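PDB 4Y68: putative nisin-resistance protein from Streptococcus agalactiae 515, which probably acts as a serine peptidase of family S41 that recognises the lantibiotic nisin and gives the bacterium resistance to it. Local coordinates for residues A[254-258]-A[269-275]; A[44-50]-A[185-189]. All blocks are in the same frame, centred on the assembly; numbering follows the deposited sequence.

Contact 1. Residues A[254-258]-A[269-275]; sequences TTVNE and ALTTGIV
V256 and G273 face each other as an antiparallel hydrogen-bonded pair, and one residue further on the register slips, so that N257 lies opposite T271 and V256 is met by both T272 and G273. The carbonyl of V256 takes up the extra residue: T272 N reaches V256 O at 2.9 Å in a nearly straight bond (173°), while G273 N gives the same oxygen a second, weak one. This is a classic beta bulge in the hairpin of strands 256-261 and 267-276, and glycine suits its place, since G273, having no side chain, lets the strands come close at V256. Beyond the bulge, E258 and L270 exchange backbone bonds in both directions.

On the face carrying N257 and T271, T271 OG1 donates to N257 OD1 at 2.7 Å, approaching 28° off the carbonyl plane of the amide, and is also hydrogen-bonded with S91 OG. N257 CG stands beside its own backbone N (chi1 -68°), which turns OD1 to the partner strand while ND2 bonds H90 O. The methyl T271 CG2 is pressed against T255 CB at 3.4 Å, a tight fit.

On the other face the E258 chain passes across T272, its CG 3.2 Å from T272 OG1, and its carboxylate continues to a salt bridge with R46. Nearer the loop, the branched V256 and V275 meet methyl to methyl, CG2 to CG2, at 3.9 Å.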
loop_
_atom_site.group_PDB
_atom_site.type_symbol
_atom_site.label_atom_id
_atom_site.label_comp_id
_atom_site.label_asym_id
_atom_site.label_seq_id
_atom_site.Cartn_x
_atom_site.Cartn_y
_atom_site.Cartn_z
ATOM N N THR A 254 -4.652 5.949 -4.004
ATOM C CA THR A 254 -5.101 6.089 -2.640
ATOM C C THR A 254 -6.470 5.423 -2.518
ATOM O O THR A 254 -7.501 6.085 -2.444
ATOM C CB THR A 254 -5.150 7.578 -2.198
ATOM O OG1 THR A 254 -5.662 8.389 -3.269
ATOM C CG2 THR A 254 -3.735 8.074 -1.854
ATOM N N THR A 255 -6.462 4.092 -2.535
ATOM C CA THR A 255 -7.612 3.318 -2.102
ATOM C C THR A 255 -7.118 2.070 -1.400
ATOM O O THR A 255 -6.033 1.555 -1.702
ATOM C CB THR A 255 -8.554 2.929 -3.264
ATOM O OG1 THR A 255 -7.785 2.439 -4.378
ATOM C CG2 THR A 255 -9.376 4.134 -3.701
ATOM N N VAL A 256 -7.912 1.584 -0.454
ATOM C CA VAL A 256 -7.601 0.317 0.192
ATOM C C VAL A 256 -8.027 -0.875 -0.686
ATOM O O VAL A 256 -9.138 -0.905 -1.235
ATOM C CB VAL A 256 -8.274 0.253 1.576
ATOM C CG1 VAL A 256 -8.316 -1.187 2.098
ATOM C CG2 VAL A 256 -7.544 1.186 2.554
ATOM N N ASN A 257 -7.136 -1.844 -0.855
ATOM C CA ASN A 257 -7.497 -3.109 -1.492
ATOM C C ASN A 257 -7.592 -4.259 -0.506
ATOM O O ASN A 257 -6.952 -4.249 0.552
ATOM C CB ASN A 257 -6.486 -3.505 -2.570
ATOM C CG ASN A 257 -6.508 -2.578 -3.766
ATOM O OD1 ASN A 257 -7.449 -1.801 -3.953
ATOM N ND2 ASN A 257 -5.455 -2.651 -4.584
ATOM N N GLU A 258 -8.395 -5.250 -0.869
ATOM C CA GLU A 258 -8.394 -6.531 -0.180
ATOM C C GLU A 258 -7.958 -7.552 -1.219
ATOM O O GLU A 258 -8.279 -7.409 -2.403
ATOM C CB GLU A 258 -9.767 -6.855 0.409
ATOM C CG GLU A 258 -10.309 -5.754 1.343
ATOM C CD GLU A 258 -11.760 -5.983 1.802
ATOM O OE1 GLU A 258 -12.400 -6.944 1.335
ATOM O OE2 GLU A 258 -12.268 -5.189 2.633
ATOM N N ALA A 269 -6.584 -8.717 -6.485
ATOM C CA ALA A 269 -6.459 -7.485 -5.724
ATOM C C ALA A 269 -7.661 -6.584 -5.997
ATOM O O ALA A 269 -7.767 -6.004 -7.066
ATOM C CB ALA A 269 -5.176 -6.763 -6.079
ATOM N N LEU A 270 -8.539 -6.445 -5.018
ATOM C CA LEU A 270 -9.829 -5.767 -5.214
ATOM C C LEU A 270 -9.978 -4.500 -4.366
ATOM O O LEU A 270 -9.774 -4.537 -3.151
ATOM C CB LEU A 270 -10.975 -6.741 -4.894
ATOM C CG LEU A 270 -12.408 -6.256 -5.104
ATOM C CD1 LEU A 270 -12.583 -5.763 -6.541
ATOM C CD2 LEU A 270 -13.394 -7.383 -4.820
ATOM N N THR A 271 -10.359 -3.386 -4.991
ATOM C CA THR A 271 -10.480 -2.131 -4.259
ATOM C C THR A 271 -11.786 -2.098 -3.488
ATOM O O THR A 271 -12.855 -2.336 -4.056
ATOM C CB THR A 271 -10.394 -0.935 -5.209
ATOM O OG1 THR A 271 -9.154 -1.001 -5.923
ATOM C CG2 THR A 271 -10.475 0.365 -4.442
ATOM N N THR A 272 -11.717 -1.822 -2.195
ATOM C CA THR A 272 -12.901 -1.955 -1.352
ATOM C C THR A 272 -13.135 -0.741 -0.466
ATOM O O THR A 272 -14.167 -0.625 0.165
ATOM C CB THR A 272 -12.791 -3.195 -0.462
ATOM O OG1 THR A 272 -11.631 -3.061 0.369
ATOM C CG2 THR A 272 -12.637 -4.438 -1.320
ATOM N N GLY A 273 -12.172 0.169 -0.436
ATOM C CA GLY A 273 -12.234 1.290 0.480
ATOM C C GLY A 273 -11.731 2.616 -0.077
ATOM O O GLY A 273 -10.659 2.701 -0.684
ATOM N N ILE A 274 -12.553 3.639 0.102
ATOM C CA ILE A 274 -12.162 5.024 -0.102
ATOM C C ILE A 274 -11.441 5.445 1.150
ATOM O O ILE A 274 -11.667 4.852 2.205
ATOM C CB ILE A 274 -13.387 5.926 -0.363
ATOM C CG1 ILE A 274 -13.719 5.899 -1.843
ATOM C CG2 ILE A 274 -13.116 7.360 0.039
ATOM C CD1 ILE A 274 -14.210 4.609 -2.272
ATOM N N VAL A 275 -10.591 6.461 1.054
ATOM C CA VAL A 275 -9.651 6.772 2.128
ATOM C C VAL A 275 -9.759 8.229 2.612
ATOM O O VAL A 275 -10.020 9.147 1.827
ATOM C CB VAL A 275 -8.204 6.472 1.657
ATOM C CG1 VAL A 275 -7.188 7.206 2.492
ATOM C CG2 VAL A 275 -7.920 4.958 1.697
#

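Contact 2. Residues A[44-50]-A[185-189]; sequences EQRGLYS and TDKYG
K187 reaches from a tight turn to the end of helix 32-46, where its ammonium group is gripped by backbone oxygens. K187 NZ donates to E44 O at 2.8 Å and to G47 O at 2.9 Å, the second in the carbonyl plane; S50 OG, hydrogen-bonded to V43 O, stands 2.8 Å from K187 NZ, and Q51 OE1 adds a weak bond. A long, flexible cation suits this place, because carbonyls at a helix C-terminus carry partial negative charge and would probably favour the ammonium form. The chain gets there by one bend at chi3 (-62°), K187 CD passing 3.2 Å from G47 O. G47, having no side chain, fits the close turn beside S50 OG. The methyl L48 CD2 lies over the turn backbone, 4.1 Å from K187 N, while the leucine also packs on T271 and I274.

Toward the more exposed side the contacts are spread out and partly carried by water. Y188 lays its ring with one face against K187 CG and directs OH to Q45 O at 2.8 Å; a water bonded to that hydroxyl also donates to E44 O. Another water joins R46 O to K187 N. R46, bent at chi2 and chi3, brings NH1 to D186 OD2 at 3.2 Å in a salt bridge. The acid oxygen lies at the guanidinium edge, yet NH1 comes from above the carboxylate plane, the two planes being 69° apart. D186 OD2 is also bonded by N190, and R46 NH2 by E258.

D186 to G189 form a type I beta turn, closed by G189 N to D186 O and linking strands 180-185 and 191-195; the positive phi of G189 suits glycine. Thus a lysine from a hairpin's type I turn binds the carbonyls at a helix C-terminus.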
loop_
_atom_site.group_PDB
_atom_site.type_symbol
_atom_site.label_atom_id
_atom_site.label_comp_id
_atom_site.label_asym_id
_atom_site.label_seq_id
_atom_site.Cartn_x
_atom_site.Cartn_y
_atom_site.Cartn_z
ATOM N N GLU A 44 -18.340 -8.167 -7.329
ATOM C CA GLU A 44 -19.646 -7.623 -6.995
ATOM C C GLU A 44 -19.802 -7.439 -5.469
ATOM O O GLU A 44 -20.381 -6.445 -4.999
ATOM C CB GLU A 44 -20.779 -8.506 -7.556
ATOM C CG GLU A 44 -22.155 -8.007 -7.151
ATOM C CD GLU A 44 -23.276 -8.253 -8.179
ATOM O OE1 GLU A 44 -23.028 -8.515 -9.391
ATOM O OE2 GLU A 44 -24.448 -8.157 -7.755
ATOM N N GLN A 45 -19.267 -8.368 -4.691
ATOM C CA GLN A 45 -19.483 -8.335 -3.240
ATOM C C GLN A 45 -18.755 -7.164 -2.548
ATOM O O GLN A 45 -19.257 -6.619 -1.559
ATOM C CB GLN A 45 -19.058 -9.681 -2.604
ATOM C CG GLN A 45 -19.092 -9.711 -1.046
ATOM C CD GLN A 45 -18.496 -11.000 -0.411
ATOM O OE1 GLN A 45 -17.314 -11.315 -0.580
ATOM N NE2 GLN A 45 -19.330 -11.737 0.325
ATOM N N ARG A 46 -17.587 -6.762 -3.053
ATOM C CA ARG A 46 -16.753 -5.817 -2.295
ATOM C C ARG A 46 -16.216 -4.626 -3.098
ATOM O O ARG A 46 -15.802 -3.619 -2.509
ATOM C CB ARG A 46 -15.567 -6.556 -1.657
ATOM C CG ARG A 46 -15.920 -7.624 -0.611
ATOM C CD ARG A 46 -16.489 -7.001 0.682
ATOM N NE ARG A 46 -15.574 -6.029 1.302
ATOM C CZ ARG A 46 -15.957 -5.028 2.097
ATOM N NH1 ARG A 46 -17.251 -4.848 2.363
ATOM N NH2 ARG A 46 -15.050 -4.192 2.613
ATOM N N GLY A 47 -16.208 -4.740 -4.424
ATOM C CA GLY A 47 -15.676 -3.684 -5.277
ATOM C C GLY A 47 -16.463 -2.398 -5.111
ATOM O O GLY A 47 -17.679 -2.439 -4.941
ATOM N N LEU A 48 -15.788 -1.253 -5.161
ATOM C CA LEU A 48 -16.459 0.028 -4.917
ATOM C C LEU A 48 -17.544 0.382 -5.930
ATOM O O LEU A 48 -18.523 1.030 -5.568
ATOM C CB LEU A 48 -15.443 1.169 -4.882
ATOM C CG LEU A 48 -14.559 1.217 -3.637
ATOM C CD1 LEU A 48 -13.492 2.248 -3.854
ATOM C CD2 LEU A 48 -15.405 1.581 -2.414
ATOM N N TYR A 49 -17.356 -0.059 -7.177
ATOM C CA TYR A 49 -18.108 0.415 -8.334
ATOM C C TYR A 49 -18.977 -0.664 -8.984
ATOM O O TYR A 49 -19.577 -0.437 -10.029
ATOM C CB TYR A 49 -17.138 0.974 -9.383
ATOM C CG TYR A 49 -16.166 1.937 -8.776
ATOM C CD1 TYR A 49 -14.819 1.628 -8.683
ATOM C CD2 TYR A 49 -16.607 3.162 -8.259
ATOM C CE1 TYR A 49 -13.918 2.528 -8.105
ATOM C CE2 TYR A 49 -15.725 4.058 -7.678
ATOM C CZ TYR A 49 -14.382 3.734 -7.608
ATOM O OH TYR A 49 -13.519 4.614 -7.035
ATOM N N SER A 50 -19.056 -1.826 -8.351
ATOM C CA SER A 50 -19.637 -2.988 -8.991
ATOM C C SER A 50 -21.135 -3.095 -8.708
ATOM O O SER A 50 -21.599 -4.066 -8.117
ATOM C CB SER A 50 -18.898 -4.237 -8.524
ATOM O OG SER A 50 -18.892 -4.297 -7.106
ATOM N N THR A 185 -13.582 3.744 4.074
ATOM C CA THR A 185 -15.009 3.415 4.050
ATOM C C THR A 185 -15.353 2.498 2.882
ATOM O O THR A 185 -14.913 2.762 1.769
ATOM C CB THR A 185 -15.853 4.706 3.941
ATOM O OG1 THR A 185 -15.489 5.591 5.002
ATOM C CG2 THR A 185 -17.373 4.400 3.974
ATOM N N ASP A 186 -16.138 1.444 3.114
ATOM C CA ASP A 186 -16.456 0.513 2.019
ATOM C C ASP A 186 -17.726 0.904 1.250
ATOM O O ASP A 186 -18.350 1.916 1.546
ATOM C CB ASP A 186 -16.574 -0.935 2.531
ATOM C CG ASP A 186 -17.779 -1.181 3.439
ATOM O OD1 ASP A 186 -18.737 -0.376 3.509
ATOM O OD2 ASP A 186 -17.763 -2.247 4.089
ATOM N N LYS A 187 -18.108 0.100 0.266
ATOM C CA LYS A 187 -19.284 0.421 -0.558
ATOM C C LYS A 187 -20.579 0.414 0.254
ATOM O O LYS A 187 -21.557 1.035 -0.148
ATOM C CB LYS A 187 -19.406 -0.557 -1.738
ATOM C CG LYS A 187 -19.725 -1.973 -1.308
ATOM C CD LYS A 187 -19.588 -2.994 -2.456
ATOM C CE LYS A 187 -20.545 -2.707 -3.597
ATOM N NZ LYS A 187 -20.279 -3.625 -4.771
ATOM N N TYR A 188 -20.592 -0.269 1.402
ATOM C CA TYR A 188 -21.794 -0.312 2.235
ATOM C C TYR A 188 -21.824 0.834 3.258
ATOM O O TYR A 188 -22.710 0.916 4.102
ATOM C CB TYR A 188 -21.914 -1.685 2.914
ATOM C CG TYR A 188 -21.912 -2.788 1.870
ATOM C CD1 TYR A 188 -23.059 -3.068 1.115
ATOM C CD2 TYR A 188 -20.760 -3.508 1.595
ATOM C CE1 TYR A 188 -23.055 -4.066 0.124
ATOM C CE2 TYR A 188 -20.740 -4.489 0.606
ATOM C CZ TYR A 188 -21.890 -4.774 -0.125
ATOM O OH TYR A 188 -21.867 -5.746 -1.119
ATOM N N GLY A 189 -20.864 1.744 3.155
ATOM C CA GLY A 189 -20.823 2.875 4.062
ATOM C C GLY A 189 -20.235 2.572 5.431
ATOM O O GLY A 189 -20.338 3.391 6.323
HETATM O O HOH W 1 -23.235 -6.090 -3.411
HETATM O O HOH W 2 -16.551 -2.125 -0.331
HETATM O O HOH W 3 -14.353 -2.326 4.750
#

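How the contacts relate
Both segments of contact 2 precede those of contact 1 in the sequence, and the centres of the two contacts lie about 9 Å apart. Both belong to the neighbourhood of the antiparallel sheet: strand 267-276 pairs with 256-261 within contact 1 and, at its other edge, with strand 180-185, which leads into the turn of contact 2. A probable hydrogen bond between I274 O and T185 N joins them, and R46 of helix 32-46 reaches into both. T272 O also packs on D186 CB. Contact 1 pairs two strands of the sheet within the S41 family region, and contact 2 ties the N-terminal helical part of the chain to it, joining segments 135 residues apart.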